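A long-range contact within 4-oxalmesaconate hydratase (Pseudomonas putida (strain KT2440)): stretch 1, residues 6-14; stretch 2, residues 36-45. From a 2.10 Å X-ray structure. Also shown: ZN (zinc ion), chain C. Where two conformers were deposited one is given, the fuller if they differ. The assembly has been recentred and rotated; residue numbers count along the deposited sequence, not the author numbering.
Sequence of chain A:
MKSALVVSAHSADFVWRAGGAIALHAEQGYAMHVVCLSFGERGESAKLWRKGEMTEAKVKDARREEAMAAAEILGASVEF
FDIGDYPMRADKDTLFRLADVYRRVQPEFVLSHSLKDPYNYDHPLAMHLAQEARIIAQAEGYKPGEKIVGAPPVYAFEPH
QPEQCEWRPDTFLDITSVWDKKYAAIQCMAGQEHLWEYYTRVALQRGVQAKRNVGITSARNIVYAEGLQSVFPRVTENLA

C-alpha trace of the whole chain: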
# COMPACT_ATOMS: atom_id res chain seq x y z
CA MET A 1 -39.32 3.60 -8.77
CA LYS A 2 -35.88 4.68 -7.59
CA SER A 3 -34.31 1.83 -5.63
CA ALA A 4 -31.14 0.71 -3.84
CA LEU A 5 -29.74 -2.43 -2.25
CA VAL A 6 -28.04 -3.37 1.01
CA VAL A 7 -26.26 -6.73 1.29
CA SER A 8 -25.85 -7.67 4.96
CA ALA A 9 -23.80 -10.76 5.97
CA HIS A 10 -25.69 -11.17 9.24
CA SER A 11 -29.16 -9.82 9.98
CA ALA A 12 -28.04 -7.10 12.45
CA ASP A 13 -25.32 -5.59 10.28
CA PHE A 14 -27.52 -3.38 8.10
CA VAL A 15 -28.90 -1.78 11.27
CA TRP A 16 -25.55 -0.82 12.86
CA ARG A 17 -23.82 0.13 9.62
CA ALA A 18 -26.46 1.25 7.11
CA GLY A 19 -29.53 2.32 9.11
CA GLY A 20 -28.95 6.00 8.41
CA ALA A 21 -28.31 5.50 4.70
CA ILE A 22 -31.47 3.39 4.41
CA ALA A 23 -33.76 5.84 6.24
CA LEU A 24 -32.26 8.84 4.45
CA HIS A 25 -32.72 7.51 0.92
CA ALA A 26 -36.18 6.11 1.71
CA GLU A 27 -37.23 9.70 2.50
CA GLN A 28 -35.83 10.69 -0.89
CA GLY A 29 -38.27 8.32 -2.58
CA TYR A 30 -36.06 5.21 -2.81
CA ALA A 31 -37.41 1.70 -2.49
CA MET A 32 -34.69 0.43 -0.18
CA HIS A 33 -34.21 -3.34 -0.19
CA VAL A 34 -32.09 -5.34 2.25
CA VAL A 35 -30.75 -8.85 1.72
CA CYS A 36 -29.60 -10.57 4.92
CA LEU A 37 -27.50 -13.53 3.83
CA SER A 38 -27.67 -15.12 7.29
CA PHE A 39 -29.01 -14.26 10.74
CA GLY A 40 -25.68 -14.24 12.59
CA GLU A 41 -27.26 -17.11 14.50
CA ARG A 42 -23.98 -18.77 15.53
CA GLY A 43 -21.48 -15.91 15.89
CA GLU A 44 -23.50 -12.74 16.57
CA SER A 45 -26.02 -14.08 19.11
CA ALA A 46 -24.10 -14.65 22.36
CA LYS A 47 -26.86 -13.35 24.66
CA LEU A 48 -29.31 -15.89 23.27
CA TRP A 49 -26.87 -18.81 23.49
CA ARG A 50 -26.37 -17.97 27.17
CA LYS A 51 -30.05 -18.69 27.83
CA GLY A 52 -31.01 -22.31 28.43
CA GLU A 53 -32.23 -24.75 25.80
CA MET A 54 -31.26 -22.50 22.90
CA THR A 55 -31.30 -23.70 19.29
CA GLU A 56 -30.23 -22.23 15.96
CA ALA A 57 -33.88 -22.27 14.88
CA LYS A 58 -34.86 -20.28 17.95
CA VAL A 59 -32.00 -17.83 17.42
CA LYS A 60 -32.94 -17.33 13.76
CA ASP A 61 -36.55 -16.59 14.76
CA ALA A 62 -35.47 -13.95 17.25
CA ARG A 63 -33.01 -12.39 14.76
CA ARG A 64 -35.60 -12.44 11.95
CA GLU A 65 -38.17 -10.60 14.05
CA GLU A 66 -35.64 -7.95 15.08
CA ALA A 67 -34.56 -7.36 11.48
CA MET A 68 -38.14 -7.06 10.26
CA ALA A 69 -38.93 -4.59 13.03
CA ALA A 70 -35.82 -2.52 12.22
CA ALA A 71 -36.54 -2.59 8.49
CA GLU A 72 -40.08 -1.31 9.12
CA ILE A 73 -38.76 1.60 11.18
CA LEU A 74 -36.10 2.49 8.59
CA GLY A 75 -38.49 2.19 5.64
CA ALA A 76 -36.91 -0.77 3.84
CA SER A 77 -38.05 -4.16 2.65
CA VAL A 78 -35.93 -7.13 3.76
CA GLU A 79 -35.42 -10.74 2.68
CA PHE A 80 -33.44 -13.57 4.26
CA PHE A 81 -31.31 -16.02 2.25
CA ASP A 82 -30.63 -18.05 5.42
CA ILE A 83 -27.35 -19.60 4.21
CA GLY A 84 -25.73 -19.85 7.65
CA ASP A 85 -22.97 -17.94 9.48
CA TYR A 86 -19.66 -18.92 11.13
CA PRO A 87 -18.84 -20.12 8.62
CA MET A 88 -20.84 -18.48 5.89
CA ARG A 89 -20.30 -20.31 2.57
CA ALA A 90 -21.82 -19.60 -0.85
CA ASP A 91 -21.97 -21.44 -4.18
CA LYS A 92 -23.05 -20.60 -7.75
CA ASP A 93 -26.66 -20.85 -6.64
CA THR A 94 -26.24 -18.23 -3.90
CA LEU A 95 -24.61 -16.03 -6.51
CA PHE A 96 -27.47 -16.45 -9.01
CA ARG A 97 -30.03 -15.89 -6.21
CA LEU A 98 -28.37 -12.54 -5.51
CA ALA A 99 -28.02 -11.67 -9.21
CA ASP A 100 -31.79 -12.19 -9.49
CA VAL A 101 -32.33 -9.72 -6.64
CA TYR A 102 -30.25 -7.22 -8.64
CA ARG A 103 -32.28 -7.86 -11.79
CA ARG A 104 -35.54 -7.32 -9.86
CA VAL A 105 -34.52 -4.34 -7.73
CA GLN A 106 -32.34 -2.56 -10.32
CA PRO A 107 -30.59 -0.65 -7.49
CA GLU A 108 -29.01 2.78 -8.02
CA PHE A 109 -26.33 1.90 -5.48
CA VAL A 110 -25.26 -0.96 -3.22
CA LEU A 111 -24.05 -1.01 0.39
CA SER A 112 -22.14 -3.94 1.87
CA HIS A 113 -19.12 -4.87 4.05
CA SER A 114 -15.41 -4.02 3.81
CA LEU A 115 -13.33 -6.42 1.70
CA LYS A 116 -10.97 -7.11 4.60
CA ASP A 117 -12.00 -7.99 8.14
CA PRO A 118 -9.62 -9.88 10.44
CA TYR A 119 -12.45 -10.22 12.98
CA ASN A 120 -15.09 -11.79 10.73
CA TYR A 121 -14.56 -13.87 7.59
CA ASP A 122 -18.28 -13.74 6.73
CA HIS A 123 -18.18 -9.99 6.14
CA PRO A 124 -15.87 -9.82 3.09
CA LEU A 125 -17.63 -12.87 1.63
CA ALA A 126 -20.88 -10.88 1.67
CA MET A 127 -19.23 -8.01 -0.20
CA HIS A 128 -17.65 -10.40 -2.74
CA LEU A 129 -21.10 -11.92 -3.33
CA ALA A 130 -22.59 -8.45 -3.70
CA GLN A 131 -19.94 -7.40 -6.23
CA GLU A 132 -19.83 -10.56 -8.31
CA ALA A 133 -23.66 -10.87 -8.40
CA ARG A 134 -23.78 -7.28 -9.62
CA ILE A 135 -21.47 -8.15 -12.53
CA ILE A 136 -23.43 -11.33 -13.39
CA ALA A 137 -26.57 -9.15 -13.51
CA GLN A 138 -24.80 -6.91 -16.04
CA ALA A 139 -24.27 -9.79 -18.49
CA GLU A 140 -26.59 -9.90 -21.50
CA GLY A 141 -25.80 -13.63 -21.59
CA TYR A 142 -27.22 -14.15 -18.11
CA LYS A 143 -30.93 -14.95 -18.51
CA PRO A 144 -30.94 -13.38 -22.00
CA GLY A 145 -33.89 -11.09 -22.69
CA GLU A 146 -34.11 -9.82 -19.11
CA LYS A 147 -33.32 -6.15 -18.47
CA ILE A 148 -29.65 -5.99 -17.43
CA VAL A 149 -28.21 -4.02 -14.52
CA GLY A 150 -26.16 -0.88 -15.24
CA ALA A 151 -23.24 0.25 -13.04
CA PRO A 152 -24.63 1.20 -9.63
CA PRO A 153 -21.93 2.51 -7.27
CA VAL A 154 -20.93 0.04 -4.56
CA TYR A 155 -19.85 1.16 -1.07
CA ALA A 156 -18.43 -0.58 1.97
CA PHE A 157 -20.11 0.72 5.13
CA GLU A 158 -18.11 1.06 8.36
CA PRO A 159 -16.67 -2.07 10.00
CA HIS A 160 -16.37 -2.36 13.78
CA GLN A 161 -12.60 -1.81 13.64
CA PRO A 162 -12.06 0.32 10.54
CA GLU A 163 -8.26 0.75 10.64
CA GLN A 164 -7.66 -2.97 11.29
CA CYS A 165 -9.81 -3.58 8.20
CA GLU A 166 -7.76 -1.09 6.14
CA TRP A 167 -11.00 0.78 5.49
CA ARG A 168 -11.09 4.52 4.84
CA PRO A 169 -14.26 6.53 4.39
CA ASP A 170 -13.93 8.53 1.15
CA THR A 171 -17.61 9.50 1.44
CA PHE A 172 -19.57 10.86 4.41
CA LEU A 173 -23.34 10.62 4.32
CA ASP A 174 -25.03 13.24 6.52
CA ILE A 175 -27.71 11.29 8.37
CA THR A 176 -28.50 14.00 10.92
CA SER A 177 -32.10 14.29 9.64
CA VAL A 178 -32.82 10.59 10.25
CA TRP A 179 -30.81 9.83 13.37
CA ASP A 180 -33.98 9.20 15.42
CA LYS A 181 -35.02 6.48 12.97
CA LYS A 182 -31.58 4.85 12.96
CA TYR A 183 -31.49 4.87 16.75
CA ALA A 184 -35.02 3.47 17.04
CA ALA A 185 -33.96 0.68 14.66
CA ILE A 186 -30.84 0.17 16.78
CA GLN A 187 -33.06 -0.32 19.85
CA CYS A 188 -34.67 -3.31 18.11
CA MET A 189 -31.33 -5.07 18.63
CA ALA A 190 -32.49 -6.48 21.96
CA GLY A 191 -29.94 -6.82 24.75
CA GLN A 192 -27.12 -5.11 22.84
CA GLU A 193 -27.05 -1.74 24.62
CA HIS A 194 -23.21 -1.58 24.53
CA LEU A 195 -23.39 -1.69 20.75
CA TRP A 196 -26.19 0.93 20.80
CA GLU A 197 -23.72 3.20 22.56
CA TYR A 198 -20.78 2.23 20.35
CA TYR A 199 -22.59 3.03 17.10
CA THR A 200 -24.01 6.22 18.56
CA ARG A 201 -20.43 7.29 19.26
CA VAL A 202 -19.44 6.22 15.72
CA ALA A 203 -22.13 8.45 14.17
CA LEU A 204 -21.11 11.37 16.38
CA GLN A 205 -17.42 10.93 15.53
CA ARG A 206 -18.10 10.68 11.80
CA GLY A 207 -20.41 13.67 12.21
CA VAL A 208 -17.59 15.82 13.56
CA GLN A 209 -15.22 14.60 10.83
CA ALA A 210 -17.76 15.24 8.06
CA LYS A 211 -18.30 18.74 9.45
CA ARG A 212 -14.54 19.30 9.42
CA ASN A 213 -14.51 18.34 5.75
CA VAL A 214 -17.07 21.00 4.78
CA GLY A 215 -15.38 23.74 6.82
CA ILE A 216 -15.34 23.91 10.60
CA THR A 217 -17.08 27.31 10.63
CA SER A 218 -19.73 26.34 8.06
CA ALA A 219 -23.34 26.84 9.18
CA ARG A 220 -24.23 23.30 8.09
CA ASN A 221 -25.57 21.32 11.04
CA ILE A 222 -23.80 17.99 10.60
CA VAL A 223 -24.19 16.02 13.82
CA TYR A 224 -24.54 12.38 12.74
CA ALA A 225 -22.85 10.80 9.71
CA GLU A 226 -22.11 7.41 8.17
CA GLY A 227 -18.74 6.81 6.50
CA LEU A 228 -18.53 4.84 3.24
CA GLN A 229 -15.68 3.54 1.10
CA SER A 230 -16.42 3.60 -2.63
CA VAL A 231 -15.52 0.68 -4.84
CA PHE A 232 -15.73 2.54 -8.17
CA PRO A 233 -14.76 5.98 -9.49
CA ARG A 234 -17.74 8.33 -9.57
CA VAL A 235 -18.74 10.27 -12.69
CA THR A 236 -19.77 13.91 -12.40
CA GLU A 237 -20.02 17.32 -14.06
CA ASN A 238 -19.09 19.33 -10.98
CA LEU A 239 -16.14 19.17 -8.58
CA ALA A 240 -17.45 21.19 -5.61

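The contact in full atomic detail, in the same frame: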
# COMPACT_ATOMS: atom_id res chain seq x y z
N VAL A 6 -29.00 -3.15 -0.06
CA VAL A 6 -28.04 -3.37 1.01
C VAL A 6 -27.82 -4.87 1.15
O VAL A 6 -28.78 -5.62 1.30
CB VAL A 6 -28.52 -2.75 2.34
CG1 VAL A 6 -27.52 -3.04 3.47
CG2 VAL A 6 -28.73 -1.26 2.17
N VAL A 7 -26.57 -5.32 1.07
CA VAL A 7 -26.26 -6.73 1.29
C VAL A 7 -25.54 -6.93 2.63
O VAL A 7 -24.37 -6.56 2.79
CB VAL A 7 -25.41 -7.31 0.17
CG1 VAL A 7 -25.17 -8.80 0.39
CG2 VAL A 7 -26.10 -7.07 -1.17
N SER A 8 -26.27 -7.52 3.57
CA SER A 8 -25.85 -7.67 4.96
C SER A 8 -25.44 -9.13 5.24
O SER A 8 -26.24 -10.04 4.98
CB SER A 8 -27.01 -7.23 5.86
OG SER A 8 -26.68 -7.25 7.23
N ALA A 9 -24.23 -9.37 5.72
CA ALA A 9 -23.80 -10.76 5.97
C ALA A 9 -24.67 -11.43 7.03
O ALA A 9 -25.11 -12.57 6.88
CB ALA A 9 -22.34 -10.81 6.38
N HIS A 10 -24.89 -10.71 8.12
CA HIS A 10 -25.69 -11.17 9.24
C HIS A 10 -26.84 -10.18 9.40
O HIS A 10 -26.70 -9.02 9.03
CB HIS A 10 -24.84 -11.26 10.50
CG HIS A 10 -23.52 -11.94 10.27
ND1 HIS A 10 -22.31 -11.28 10.34
CD2 HIS A 10 -23.23 -13.23 9.95
CE1 HIS A 10 -21.33 -12.13 10.08
NE2 HIS A 10 -21.86 -13.32 9.85
N SER A 11 -27.95 -10.63 9.96
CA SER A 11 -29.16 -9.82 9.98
C SER A 11 -29.01 -8.47 10.68
O SER A 11 -29.65 -7.51 10.28
CB SER A 11 -30.33 -10.62 10.60
OG SER A 11 -30.01 -11.09 11.90
N ALA A 12 -28.16 -8.36 11.70
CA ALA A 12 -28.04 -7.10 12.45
C ALA A 12 -27.17 -6.04 11.76
O ALA A 12 -27.27 -4.84 12.03
CB ALA A 12 -27.51 -7.36 13.85
N ASP A 13 -26.31 -6.48 10.85
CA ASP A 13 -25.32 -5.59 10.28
C ASP A 13 -25.90 -4.36 9.58
O ASP A 13 -25.37 -3.27 9.73
CB ASP A 13 -24.42 -6.36 9.31
CG ASP A 13 -23.36 -7.15 10.04
OD1 ASP A 13 -23.29 -8.38 9.86
OD2 ASP A 13 -22.59 -6.52 10.80
N PHE A 14 -26.99 -4.53 8.83
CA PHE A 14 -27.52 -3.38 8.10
C PHE A 14 -28.04 -2.33 9.08
O PHE A 14 -28.09 -1.15 8.74
CB PHE A 14 -28.61 -3.79 7.09
CG PHE A 14 -29.95 -4.13 7.71
CD1 PHE A 14 -30.23 -5.44 8.11
CD2 PHE A 14 -30.93 -3.17 7.86
CE1 PHE A 14 -31.48 -5.76 8.66
CE2 PHE A 14 -32.18 -3.48 8.41
CZ PHE A 14 -32.45 -4.78 8.82
N CYS A 36 -30.39 -9.99 3.84
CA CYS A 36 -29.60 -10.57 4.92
C CYS A 36 -29.21 -11.99 4.56
O CYS A 36 -30.07 -12.87 4.51
CB CYS A 36 -30.37 -10.57 6.24
SG CYS A 36 -30.86 -8.95 6.82
N LEU A 37 -27.93 -12.23 4.31
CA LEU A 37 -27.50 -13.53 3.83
C LEU A 37 -27.68 -14.60 4.90
O LEU A 37 -28.00 -15.76 4.60
CB LEU A 37 -26.04 -13.48 3.35
CG LEU A 37 -25.78 -12.58 2.14
CD1 LEU A 37 -24.28 -12.43 1.88
CD2 LEU A 37 -26.48 -13.10 0.89
N SER A 38 -27.48 -14.21 6.16
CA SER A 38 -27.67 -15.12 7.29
C SER A 38 -28.23 -14.32 8.45
O SER A 38 -28.45 -13.12 8.32
CB SER A 38 -26.35 -15.80 7.68
OG SER A 38 -25.53 -14.91 8.43
N PHE A 39 -28.47 -14.96 9.59
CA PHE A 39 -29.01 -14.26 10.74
C PHE A 39 -27.96 -13.94 11.80
O PHE A 39 -28.29 -13.35 12.83
CB PHE A 39 -30.14 -15.08 11.38
CG PHE A 39 -31.34 -15.28 10.49
CD1 PHE A 39 -32.34 -14.32 10.40
CD2 PHE A 39 -31.47 -16.45 9.75
CE1 PHE A 39 -33.44 -14.51 9.59
CE2 PHE A 39 -32.57 -16.65 8.93
CZ PHE A 39 -33.56 -15.69 8.85
N GLY A 40 -26.71 -14.35 11.56
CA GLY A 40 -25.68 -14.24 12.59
C GLY A 40 -26.01 -15.14 13.76
O GLY A 40 -25.64 -14.86 14.91
N GLU A 41 -26.71 -16.23 13.47
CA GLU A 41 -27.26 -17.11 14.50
C GLU A 41 -26.18 -17.79 15.35
O GLU A 41 -26.38 -18.01 16.54
CB GLU A 41 -28.19 -18.16 13.86
CG GLU A 41 -27.55 -19.08 12.80
CD GLU A 41 -27.62 -18.52 11.37
OE1 GLU A 41 -27.79 -17.29 11.20
OE2 GLU A 41 -27.50 -19.32 10.41
N ARG A 42 -25.03 -18.09 14.77
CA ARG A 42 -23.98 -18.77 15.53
C ARG A 42 -22.92 -17.83 16.14
O ARG A 42 -22.44 -18.07 17.25
CB ARG A 42 -23.29 -19.81 14.64
CG ARG A 42 -24.23 -20.96 14.25
CD ARG A 42 -23.96 -21.47 12.84
NE ARG A 42 -22.60 -22.00 12.69
CZ ARG A 42 -22.25 -23.24 12.98
NH1 ARG A 42 -23.15 -24.09 13.47
NH2 ARG A 42 -20.99 -23.64 12.80
N GLY A 43 -22.57 -16.76 15.43
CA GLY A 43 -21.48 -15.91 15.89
C GLY A 43 -21.83 -14.50 16.34
O GLY A 43 -20.96 -13.78 16.82
N GLU A 44 -23.08 -14.08 16.16
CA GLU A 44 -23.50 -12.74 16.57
C GLU A 44 -24.74 -12.82 17.46
O GLU A 44 -25.60 -11.93 17.42
CB GLU A 44 -23.76 -11.85 15.34
CG GLU A 44 -22.54 -11.64 14.41
CD GLU A 44 -22.77 -10.56 13.33
OE1 GLU A 44 -23.92 -10.13 13.13
OE2 GLU A 44 -21.78 -10.13 12.69
N SER A 45 -24.84 -13.87 18.27
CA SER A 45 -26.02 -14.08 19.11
C SER A 45 -25.69 -14.63 20.49
O SER A 45 -26.40 -15.48 21.02
CB SER A 45 -26.98 -15.04 18.40
OG SER A 45 -27.43 -14.50 17.16
ZN ZN C . -21.88 -9.34 10.90
O HOH W 1 -26.96 -10.62 13.32
O HOH W 2 -21.41 -8.09 13.00

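Stretch 2 enters the contact as the neighbour of a strand and leaves it as a metal ligand. At Cys36 it pairs in parallel with Ser8, and both side chains lie on the same face of the sheet. The buried Cys36 thiol packs against stretch 1: SG lies 3.7 Å from Ser11 CA and 3.7 Å from Phe14 CE1, approaching the ring obliquely. A small, polarizable side chain suits this space between a turn and an aromatic ring.

Leu37 continues the pairing through its backbone, with N donating to Ser8 O at 2.8 Å and a nearly straight angle. Its side chain meets Val7, CD1 to CG1 at 4.0 Å.

Ser38 adds bonds to Ala9. Its OG donates to Ala9 O at 2.8 Å, while its N makes only a weak bond to the same oxygen, 3.0 Å long. The hydroxyl also sits at the edge of the His10 ring, 3.2 Å from CD2, so one short side chain bonds the Ala9 carbonyl and flanks the histidine.

The Phe39 side chain points away overall, though its CB still touches Ser11; what it contributes is its carbonyl: Ser11 OG donates to Phe39 O at 3.0 Å. Water 1 donates to this oxygen and to Glu44 OE1, and accepts from Ala12 N, tying both backbones to the acidic side chain.

Gly40 has positive phi, which favours glycine, and its CA packs 3.7 Å from His10 CB; an ideal CB would lie a tight 3.1 Å from that atom.

After Glu41 to Gly43, which do not touch stretch 1, the backbone bond from Glu44 N to Gly40 O (3.0 Å) closes the turn. Glu44 points toward stretch 1, its CG over one face of the His10 ring. Zinc joins the stretches here, bound by Glu44 OE2 (2.0 Å), His10 ND1 (2.1 Å) and Asp13 OD1 (2.0 Å), and its positive charge compensates the two neighbouring carboxylates.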